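HIT family hydrolase (Legionella pneumophila subsp. pneumophila, PDB 6D6J) acts as a zinc-binding hydrolase of the histidine triad family, probably on nucleotide phosphoramidates or related substrates. Local coordinates at the interface of chains A and B. Sequence-based numbering; all coordinates share one arbitrary frame. Chains: chain A/B, HIT family hydrolase.

Contact 1: the interface of chains A and B. Residues chain A 60-62, 65, 68-69, 72; chain B 69-70, 72-73.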
loop_
_atom_site.group_PDB
_atom_site.type_symbol
_atom_site.label_atom_id
_atom_site.label_comp_id
_atom_site.label_asym_id
_atom_site.label_seq_id
_atom_site.Cartn_x
_atom_site.Cartn_y
_atom_site.Cartn_z
ATOM N N VAL A 60 -11.996 -0.055 6.768
ATOM C CA VAL A 60 -11.121 0.798 7.571
ATOM C C VAL A 60 -11.822 2.087 7.988
ATOM O O VAL A 60 -12.634 2.662 7.246
ATOM C CB VAL A 60 -9.840 1.060 6.756
ATOM C CG1 VAL A 60 -9.178 2.399 7.111
ATOM C CG2 VAL A 60 -8.884 -0.144 6.889
ATOM N N ASN A 61 -11.498 2.551 9.199
ATOM C CA ASN A 61 -12.016 3.813 9.722
ATOM C C ASN A 61 -10.849 4.682 10.198
ATOM O O ASN A 61 -9.681 4.262 10.209
ATOM C CB ASN A 61 -13.090 3.588 10.807
ATOM C CG ASN A 61 -12.557 2.835 12.023
ATOM O OD1 ASN A 61 -11.383 2.982 12.389
ATOM N ND2 ASN A 61 -13.403 2.011 12.641
ATOM N N ASP A 62 -11.164 5.918 10.592
ATOM C CA ASP A 62 -10.100 6.836 11.001
ATOM C C ASP A 62 -9.439 6.410 12.300
ATOM O O ASP A 62 -8.260 6.724 12.527
ATOM C CB ASP A 62 -10.617 8.276 11.056
ATOM C CG ASP A 62 -10.821 8.842 9.671
ATOM O OD1 ASP A 62 -9.808 9.102 8.990
ATOM O OD2 ASP A 62 -11.975 8.986 9.237
ATOM N N SER A 65 -5.981 4.651 12.167
ATOM C CA SER A 65 -4.761 5.287 11.673
ATOM C C SER A 65 -3.525 4.849 12.454
ATOM O O SER A 65 -2.462 4.637 11.861
ATOM C CB SER A 65 -4.901 6.811 11.637
ATOM O OG SER A 65 -5.140 7.346 12.924
ATOM N N LEU A 68 -2.654 1.264 11.249
ATOM C CA LEU A 68 -2.183 1.267 9.869
ATOM C C LEU A 68 -0.798 1.896 9.756
ATOM O O LEU A 68 0.051 1.405 9.003
ATOM C CB LEU A 68 -3.182 1.976 8.974
ATOM C CG LEU A 68 -4.532 1.255 8.842
ATOM C CD1 LEU A 68 -5.518 2.129 8.099
ATOM C CD2 LEU A 68 -4.398 -0.102 8.153
ATOM N N ALA A 69 -0.533 2.961 10.523
ATOM C CA ALA A 69 0.809 3.532 10.550
ATOM C C ALA A 69 1.810 2.502 11.058
ATOM O O ALA A 69 2.918 2.387 10.530
ATOM C CB ALA A 69 0.815 4.775 11.442
ATOM N N LEU A 72 2.542 -0.016 8.274
ATOM C CA LEU A 72 3.352 0.539 7.195
ATOM C C LEU A 72 4.790 0.780 7.642
ATOM O O LEU A 72 5.729 0.475 6.905
ATOM C CB LEU A 72 2.706 1.827 6.685
ATOM C CG LEU A 72 1.373 1.606 5.952
ATOM C CD1 LEU A 72 0.594 2.903 5.803
ATOM C CD2 LEU A 72 1.614 0.961 4.588
ATOM N N ALA B 69 -0.561 6.869 7.063
ATOM C CA ALA B 69 -1.782 6.106 7.305
ATOM C C ALA B 69 -2.998 6.843 6.773
ATOM O O ALA B 69 -3.928 6.226 6.241
ATOM C CB ALA B 69 -1.937 5.846 8.798
ATOM N N ASN B 70 -3.001 8.171 6.879
ATOM C CA ASN B 70 -4.146 8.946 6.417
ATOM C C ASN B 70 -4.236 8.970 4.898
ATOM O O ASN B 70 -5.341 9.070 4.348
ATOM C CB ASN B 70 -4.111 10.348 7.019
ATOM C CG ASN B 70 -4.528 10.345 8.471
ATOM O OD1 ASN B 70 -5.159 9.392 8.937
ATOM N ND2 ASN B 70 -4.155 11.375 9.190
ATOM N N LEU B 72 -3.547 6.284 3.159
ATOM C CA LEU B 72 -4.201 4.996 2.953
ATOM C C LEU B 72 -5.694 5.076 3.264
ATOM O O LEU B 72 -6.527 4.589 2.485
ATOM C CB LEU B 72 -3.497 3.951 3.816
ATOM C CG LEU B 72 -4.121 2.570 3.887
ATOM C CD1 LEU B 72 -4.267 1.955 2.515
ATOM C CD2 LEU B 72 -3.268 1.668 4.771
ATOM N N ILE B 73 -6.056 5.727 4.372
ATOM C CA ILE B 73 -7.466 5.891 4.704
ATOM C C ILE B 73 -8.178 6.705 3.632
ATOM O O ILE B 73 -9.285 6.358 3.208
ATOM C CB ILE B 73 -7.610 6.506 6.105
ATOM C CG1 ILE B 73 -7.111 5.522 7.172
ATOM C CG2 ILE B 73 -9.071 6.889 6.384
ATOM C CD1 ILE B 73 -6.813 6.175 8.514
HETATM O O HOH W 1 -7.476 9.662 10.335
#
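Helix 65-82 of chain A packs against its counterpart, helix 62-81 of chain B, in the helix-to-helix part of a two-fold symmetric interface, probably that of the usual HIT-family dimer. B:Ile73 buries the most surface here, its branches spread over several neighbours. The side chain crosses that of A:Val60 at about a right angle, CG1 3.7 Å from the valine CG1, and CG1 also meets CD1 of A:Leu68. An extended chi2 (162°) carries CD1 outward to CB of A:Ser65, 3.7 Å away, while CG2, anti to the backbone N, comes within 3.5 Å of the carboxylate OD1 of A:Asp62. One turn back, the methyl CB of B:Ala69 sits 3.3 Å from the helix carbonyl O of A:Ser65 and 4.0 Å from CB of A:Ala69, which brings the two helices close. CD2 of B:Leu72 lies 4.0 Å from CD2 of A:Leu68 and as near its CD1, the side chains crossing at about a right angle. Direct polar bonds across are absent here; water 1 joins OD1 of A:Asp62 to the amide OD1 of B:Asn70. Within chain A, the hydroxyl OG of A:Ser65 donates to the carbonyl O of A:Asp62 at 3.2 Å, tying the helix start to the 3-10 turn 62-64. The patch thus runs from the loop before that turn into helix 65-82.

Contact 2: the interface of chains A and B. Residues chain A 57-60; chain B 76, 80, 85, 89.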
loop_
_atom_site.group_PDB
_atom_site.type_symbol
_atom_site.label_atom_id
_atom_site.label_comp_id
_atom_site.label_asym_id
_atom_site.label_seq_id
_atom_site.Cartn_x
_atom_site.Cartn_y
_atom_site.Cartn_z
ATOM N N ILE A 57 -9.883 -3.818 3.579
ATOM C CA ILE A 57 -9.566 -2.390 3.633
ATOM C C ILE A 57 -10.824 -1.544 3.481
ATOM O O ILE A 57 -10.886 -0.418 3.989
ATOM C CB ILE A 57 -8.465 -2.057 2.599
ATOM C CG1 ILE A 57 -7.135 -2.687 3.032
ATOM C CG2 ILE A 57 -8.328 -0.554 2.355
ATOM C CD1 ILE A 57 -6.459 -2.024 4.224
ATOM N N ASN A 58 -11.868 -2.082 2.823
ATOM C CA ASN A 58 -13.105 -1.328 2.670
ATOM C C ASN A 58 -13.777 -1.052 4.011
ATOM O O ASN A 58 -14.637 -0.166 4.084
ATOM C CB ASN A 58 -14.052 -2.096 1.741
ATOM C CG ASN A 58 -15.133 -1.230 1.125
ATOM O OD1 ASN A 58 -14.907 -0.068 0.798
ATOM N ND2 ASN A 58 -16.314 -1.800 0.946
ATOM N N ASP A 59 -13.373 -1.744 5.085
ATOM C CA ASP A 59 -13.923 -1.553 6.424
ATOM C C ASP A 59 -13.117 -0.574 7.276
ATOM O O ASP A 59 -13.495 -0.313 8.426
ATOM C CB ASP A 59 -13.941 -2.894 7.177
ATOM C CG ASP A 59 -14.873 -3.920 6.567
ATOM O OD1 ASP A 59 -15.828 -3.519 5.865
ATOM O OD2 ASP A 59 -14.647 -5.129 6.825
ATOM N N VAL A 60 -11.996 -0.055 6.768
ATOM C CA VAL A 60 -11.121 0.798 7.571
ATOM C C VAL A 60 -11.822 2.087 7.988
ATOM O O VAL A 60 -12.634 2.662 7.246
ATOM C CB VAL A 60 -9.840 1.060 6.756
ATOM C CG1 VAL A 60 -9.178 2.399 7.111
ATOM C CG2 VAL A 60 -8.884 -0.144 6.889
ATOM N N LYS B 76 -9.009 4.554 0.606
ATOM C CA LYS B 76 -10.177 3.680 0.731
ATOM C C LYS B 76 -11.482 4.461 0.661
ATOM O O LYS B 76 -12.484 3.948 0.151
ATOM C CB LYS B 76 -10.094 2.728 1.940
ATOM C CG LYS B 76 -10.206 3.271 3.356
ATOM C CD LYS B 76 -11.666 3.553 3.842
ATOM C CE LYS B 76 -12.665 2.392 3.766
ATOM N NZ LYS B 76 -13.821 2.639 4.707
ATOM N N GLN B 80 -14.404 4.212 -2.676
ATOM C CA GLN B 80 -15.864 4.170 -2.597
ATOM C C GLN B 80 -16.488 5.283 -3.432
ATOM O O GLN B 80 -17.439 5.050 -4.189
ATOM C CB GLN B 80 -16.291 4.329 -1.143
ATOM C CG GLN B 80 -15.842 3.187 -0.290
ATOM C CD GLN B 80 -16.144 3.391 1.176
ATOM O OE1 GLN B 80 -16.372 4.517 1.634
ATOM N NE2 GLN B 80 -16.118 2.305 1.933
ATOM N N SER B 85 -15.108 0.103 -4.966
ATOM C CA SER B 85 -14.981 -0.725 -3.775
ATOM C C SER B 85 -15.848 -1.977 -3.808
ATOM O O SER B 85 -15.458 -2.993 -3.230
ATOM C CB SER B 85 -15.281 0.114 -2.536
ATOM O OG SER B 85 -16.543 0.744 -2.646
ATOM N N TYR B 89 -10.390 -3.542 -5.701
ATOM C CA TYR B 89 -9.342 -2.673 -6.231
ATOM C C TYR B 89 -8.030 -3.023 -5.545
ATOM O O TYR B 89 -7.999 -3.806 -4.587
ATOM C CB TYR B 89 -9.697 -1.190 -6.050
ATOM C CG TYR B 89 -9.880 -0.792 -4.604
ATOM C CD1 TYR B 89 -11.130 -0.873 -3.983
ATOM C CD2 TYR B 89 -8.799 -0.363 -3.842
ATOM C CE1 TYR B 89 -11.293 -0.512 -2.641
ATOM C CE2 TYR B 89 -8.953 0.005 -2.528
ATOM C CZ TYR B 89 -10.189 -0.059 -1.933
ATOM O OH TYR B 89 -10.299 0.313 -0.617
HETATM O O HOH W 2 -12.692 1.197 -0.137
#
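Direct hydrogen bonds across the interface come from B:Lys76 and B:Gln80, which reach from helix 62-81 to the 3-10 turn 57-59 of chain A and the loop residue after it. The ammonium NZ of B:Lys76 donates to two backbone carbonyls: to O of A:Val60 at 2.8 Å, in the carbonyl plane on a lone pair, and to O of A:Asn58 at 3.0 Å, from 60° above the carbonyl plane of A:Asn58, off its lone pairs. Bends at chi2 and chi3 (80° and 55°) curl the lysine chain around toward both oxygens. NE2 of B:Gln80 gives a fairly straight bond to the side-chain OD1 of A:Asn58, 2.9 Å long; the amide planes stand almost perpendicular, the donor lying above the asparagine carbonyl plane. Water supplies a second set of links: water 2 joins the same OD1 to the phenol OH of B:Tyr89, 2.6 Å from the water, and to the backbone O of B:Lys76. Apolar contacts complete the patch. CG2 of A:Ile57 rests 3.8 Å from CB of B:Lys76, and CB of B:Ser85 lies 3.9 Å from CG of A:Asn58. In the fold, the 3-10 turn of one subunit and the loop after it meet the C-terminal half of the partner's long helix and the start of its strand 89-95.

Contact 3: the interface of chains A and B. Residues chain A 85-89; chain B 58, 95-96, 98-99.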
loop_
_atom_site.group_PDB
_atom_site.type_symbol
_atom_site.label_atom_id
_atom_site.label_comp_id
_atom_site.label_asym_id
_atom_site.label_seq_id
_atom_site.Cartn_x
_atom_site.Cartn_y
_atom_site.Cartn_z
ATOM N N SER A 85 15.994 -1.810 1.099
ATOM C CA SER A 85 15.670 -0.382 1.164
ATOM C C SER A 85 16.068 0.345 -0.110
ATOM O O SER A 85 15.289 1.140 -0.663
ATOM C CB SER A 85 16.371 0.272 2.353
ATOM O OG SER A 85 15.877 -0.208 3.583
ATOM N N GLU A 86 17.299 0.110 -0.579
ATOM C CA GLU A 86 17.800 0.797 -1.764
ATOM C C GLU A 86 17.548 0.019 -3.045
ATOM O O GLU A 86 17.209 0.622 -4.067
ATOM C CB GLU A 86 19.287 1.119 -1.605
ATOM C CG GLU A 86 19.539 2.152 -0.527
ATOM C CD GLU A 86 18.749 3.435 -0.771
ATOM O OE1 GLU A 86 18.833 3.989 -1.893
ATOM O OE2 GLU A 86 18.004 3.866 0.132
ATOM N N MET A 87 17.682 -1.306 -3.002
ATOM C CA MET A 87 17.375 -2.148 -4.155
ATOM C C MET A 87 15.948 -1.904 -4.636
ATOM O O MET A 87 15.676 -1.914 -5.839
ATOM C CB MET A 87 17.564 -3.616 -3.741
ATOM C CG MET A 87 17.463 -4.664 -4.849
ATOM S SD MET A 87 17.360 -6.365 -4.202
ATOM C CE MET A 87 18.979 -6.526 -3.453
ATOM N N GLY A 88 15.027 -1.693 -3.704
ATOM C CA GLY A 88 13.650 -1.357 -3.988
ATOM C C GLY A 88 12.688 -2.457 -3.567
ATOM O O GLY A 88 13.047 -3.626 -3.427
ATOM N N TYR A 89 11.435 -2.065 -3.367
ATOM C CA TYR A 89 10.416 -3.018 -2.947
ATOM C C TYR A 89 9.050 -2.415 -3.246
ATOM O O TYR A 89 8.923 -1.228 -3.585
ATOM C CB TYR A 89 10.552 -3.412 -1.469
ATOM C CG TYR A 89 10.492 -2.267 -0.484
ATOM C CD1 TYR A 89 11.616 -1.489 -0.209
ATOM C CD2 TYR A 89 9.307 -1.969 0.196
ATOM C CE1 TYR A 89 11.545 -0.443 0.714
ATOM C CE2 TYR A 89 9.233 -0.935 1.114
ATOM C CZ TYR A 89 10.355 -0.173 1.368
ATOM O OH TYR A 89 10.260 0.854 2.288
ATOM N N ASN B 58 10.924 5.019 2.554
ATOM C CA ASN B 58 12.029 4.893 3.504
ATOM C C ASN B 58 12.256 6.167 4.301
ATOM O O ASN B 58 12.894 6.116 5.357
ATOM C CB ASN B 58 13.337 4.547 2.789
ATOM C CG ASN B 58 13.281 3.227 2.072
ATOM O OD1 ASN B 58 12.608 2.296 2.504
ATOM N ND2 ASN B 58 13.978 3.140 0.954
ATOM N N VAL B 95 8.678 1.591 -4.068
ATOM C CA VAL B 95 9.793 2.198 -3.347
ATOM C C VAL B 95 11.077 1.984 -4.135
ATOM O O VAL B 95 11.552 0.845 -4.276
ATOM C CB VAL B 95 9.921 1.675 -1.907
ATOM C CG1 VAL B 95 10.962 2.504 -1.144
ATOM C CG2 VAL B 95 8.564 1.727 -1.206
ATOM N N ASN B 96 11.648 3.082 -4.626
ATOM C CA ASN B 96 12.910 3.097 -5.361
ATOM C C ASN B 96 12.809 2.398 -6.714
ATOM O O ASN B 96 11.755 1.864 -7.079
ATOM C CB ASN B 96 14.093 2.656 -4.483
ATOM C CG ASN B 96 14.529 3.765 -3.560
ATOM O OD1 ASN B 96 14.453 4.929 -3.944
ATOM N ND2 ASN B 96 14.951 3.433 -2.343
ATOM N N GLY B 98 13.959 -0.341 -8.092
ATOM C CA GLY B 98 13.628 -1.752 -8.135
ATOM C C GLY B 98 12.188 -2.032 -7.776
ATOM O O GLY B 98 11.655 -3.084 -8.154
ATOM N N GLY B 99 11.545 -1.121 -7.041
ATOM C CA GLY B 99 10.127 -1.216 -6.755
ATOM C C GLY B 99 9.243 -0.586 -7.798
ATOM O O GLY B 99 8.018 -0.669 -7.674
HETATM O O HOH W 3 13.417 0.536 4.466
HETATM O O HOH W 4 15.686 5.220 -0.072
HETATM O O HOH W 5 16.371 0.724 -6.803
#
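A:Tyr89 and B:Val95 form an antiparallel beta bridge, N of B:Val95 donating to O of A:Tyr89 at 2.9 Å and N of A:Tyr89 to O of B:Val95 at 3.1 Å, and so join the strands 89-95 of the two subunits of this HIT-family protein. Over the bridge the tyrosine ring takes CB of B:Val95 onto one face, centred, 3.8 Å from the ring centroid. On that same face the valine CG1 leans toward CE1 of A:Tyr89 (3.5 Å) and CG2 toward CE2 on the opposite side of the ring (3.6 Å). At the ring's edge, in plane, lies the amide OD1 of B:Asn58, which accepts from the phenol OH of A:Tyr89 at 2.8 Å; ring and amide planes are turned 38° apart. The other end of this amide, ND2, donates to the backbone O of A:Ser85 from above its carbonyl plane. That oxygen is gripped twice: ND2 of B:Asn96 also reaches it, at 2.9 Å, in the carbonyl plane, with chi1 of -78° placing the amide beside the backbone N. Water 4 ties both ND2 groups to the carboxylate OE2 of A:Glu86, 2.7 Å from the water, which may orient that acid. Water 3 spans OG of A:Ser85 and OD1 of B:Asn58, and water 5 links N of B:Gly98 to the carbonyls of A:Glu86 and A:Met87.

All three contacts belong to one two-fold symmetric interface; each has a twin with the chains exchanged, though side-chain detail can differ. Between C-alpha centres, contact 1 lies about 11 Å from contact 2, with which it shares A:Val60 and the chain B helix 62-81; contact 3 lies about 22 Å from contact 1 and 26 Å from contact 2. A:Asn58 meets B:Tyr89 through water in contact 2, whereas B:Asn58, in another rotamer, bonds A:Tyr89 directly in contact 3, so symmetry is inexact there. Helix packing, side-chain-to-backbone hydrogen bonds and a strand bridge suggest a dimer; the centre of contact 2 is about 12 Å from A:His107, the predicted nucleophile.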